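Local atomic coordinates of orotidine 5'-phosphate decarboxylase (Streptomyces avermitilis, PDB entry 3V75), a protein that probably catalyses the decarboxylation of orotidine 5'-phosphate to UMP, the last step of de novo UMP biosynthesis. Residues F67-T70 and V71-L75. Residues are numbered along the deposited sequence; the frame is centred on the assembly and turned at random.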
loop_
_atom_site.group_PDB
_atom_site.type_symbol
_atom_site.label_atom_id
_atom_site.label_comp_id
_atom_site.label_asym_id
_atom_site.label_seq_id
_atom_site.Cartn_x
_atom_site.Cartn_y
_atom_site.Cartn_z
ATOM N N PHE A 67 8.589 -14.294 -17.582
ATOM C CA PHE A 67 8.020 -15.079 -16.479
ATOM C C PHE A 67 6.491 -14.931 -16.485
ATOM O O PHE A 67 5.737 -15.918 -16.452
ATOM C CB PHE A 67 8.586 -14.548 -15.165
ATOM C CG PHE A 67 8.062 -15.225 -13.932
ATOM C CD1 PHE A 67 6.869 -14.818 -13.341
ATOM C CD2 PHE A 67 8.787 -16.248 -13.320
ATOM C CE1 PHE A 67 6.396 -15.425 -12.190
ATOM C CE2 PHE A 67 8.322 -16.861 -12.134
ATOM C CZ PHE A 67 7.115 -16.451 -11.580
ATOM N N SER A 68 6.034 -13.683 -16.467
ATOM C CA SER A 68 4.608 -13.398 -16.359
ATOM C C SER A 68 3.827 -13.961 -17.555
ATOM O O SER A 68 2.750 -14.575 -17.399
ATOM C CB SER A 68 4.432 -11.877 -16.227
ATOM O OG SER A 68 5.043 -11.447 -15.021
ATOM N N ARG A 69 4.383 -13.788 -18.740
ATOM C CA ARG A 69 3.745 -14.293 -19.931
ATOM C C ARG A 69 3.613 -15.816 -19.880
ATOM O O ARG A 69 2.571 -16.369 -20.247
ATOM C CB ARG A 69 4.556 -13.857 -21.157
ATOM C CG ARG A 69 4.011 -14.407 -22.427
ATOM C CD ARG A 69 4.765 -13.829 -23.624
ATOM N NE ARG A 69 4.352 -14.586 -24.797
ATOM C CZ ARG A 69 4.688 -14.263 -26.036
ATOM N NH1 ARG A 69 5.444 -13.177 -26.233
ATOM N NH2 ARG A 69 4.260 -15.027 -27.051
ATOM N N THR A 70 4.666 -16.497 -19.445
ATOM C CA THR A 70 4.644 -17.954 -19.407
ATOM C C THR A 70 3.630 -18.446 -18.384
ATOM O O THR A 70 2.917 -19.434 -18.638
ATOM C CB THR A 70 6.045 -18.495 -19.059
ATOM O OG1 THR A 70 6.891 -18.251 -20.178
ATOM C CG2 THR A 70 5.998 -19.995 -18.728
ATOM N N VAL A 71 3.559 -17.777 -17.228
ATOM C CA VAL A 71 2.605 -18.198 -16.205
ATOM C C VAL A 71 1.195 -18.142 -16.743
ATOM O O VAL A 71 0.441 -19.106 -16.595
ATOM C CB VAL A 71 2.720 -17.396 -14.885
ATOM C CG1 VAL A 71 1.569 -17.775 -13.925
ATOM C CG2 VAL A 71 4.098 -17.658 -14.233
ATOM N N VAL A 72 0.827 -17.040 -17.406
ATOM C CA VAL A 72 -0.539 -16.955 -17.915
ATOM C C VAL A 72 -0.789 -17.875 -19.101
ATOM O O VAL A 72 -1.873 -18.459 -19.222
ATOM C CB VAL A 72 -0.909 -15.499 -18.247
ATOM C CG1 VAL A 72 -2.314 -15.443 -18.818
ATOM C CG2 VAL A 72 -0.782 -14.641 -16.970
ATOM N N GLU A 73 0.200 -18.033 -19.975
ATOM C CA GLU A 73 0.020 -18.970 -21.092
ATOM C C GLU A 73 -0.184 -20.394 -20.594
ATOM O O GLU A 73 -1.043 -21.118 -21.099
ATOM C CB GLU A 73 1.208 -18.937 -22.057
ATOM C CG GLU A 73 1.209 -17.635 -22.839
ATOM C CD GLU A 73 2.417 -17.448 -23.727
ATOM O OE1 GLU A 73 3.451 -18.169 -23.558
ATOM O OE2 GLU A 73 2.364 -16.535 -24.615
ATOM N N ALA A 74 0.622 -20.793 -19.607
ATOM C CA ALA A 74 0.553 -22.161 -19.095
ATOM C C ALA A 74 -0.714 -22.410 -18.320
ATOM O O ALA A 74 -1.322 -23.479 -18.435
ATOM C CB ALA A 74 1.756 -22.446 -18.177
ATOM N N LEU A 75 -1.105 -21.443 -17.502
ATOM C CA LEU A 75 -2.136 -21.669 -16.493
ATOM C C LEU A 75 -3.446 -20.890 -16.649
ATOM O O LEU A 75 -4.416 -21.217 -15.974
ATOM C CB LEU A 75 -1.553 -21.355 -15.097
ATOM C CG LEU A 75 -0.387 -22.274 -14.675
ATOM C CD1 LEU A 75 0.115 -21.799 -13.306
ATOM C CD2 LEU A 75 -0.807 -23.734 -14.645
#
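Phe67 and Val71, one turn apart on helix 61-75, meet on the buried side of an amphipathic helix of this TIM barrel, while Arg69 and Glu73, spaced by the same four residues, pair on its exposed side. The helix lies in the beta-alpha-beta crossover from strand 42-45 to strand 81-84, after the short helix 49-54, and illustrates how a single i to i+4 spacing serves both core and surface. On the packed side the two side chains run alongside each other, and methyl CG2 of Val71 sits over one face of the Phe67 ring, 4.2 Å from its centroid, a CH-pi contact. Within the ring, CE1 of Phe67 comes nearest to this methyl, at 3.8 Å. The ring also meets Trp55, and Leu51 and Leu52 of helix 49-54 touch it. On other flanks Val72 packs on helix 93-109 and Ala74 on helix 280-299, so helices 49-54, 93-109 and 280-299 cover the buried flanks of these two turns.

The backbone beneath is regular: Val71 N bonds to Phe67 O at 3.0 Å, and Ala74 N to Thr70 O at 2.8 Å. The hydroxyl of Thr70 turns back to the preceding turn, where it accepts a bond from Arg66 NH2, while Ser68 OG donates to the backbone O of Leu64.

The exposed side is held more sparsely, by a salt bridge. Arg69 leaves the helix with CG anti to the backbone N (chi1 177°) and continues extended to NE, which brings the NE edge of the guanidinium to the carboxylate of Glu73. The two planar groups are nearly perpendicular, 89° apart. The NE hydrogen points almost straight at Glu73 OE2, 2.8 Å from NE; the oxygen lies close to the guanidinium plane, whereas NE approaches it from above the carboxylate plane, 42° out.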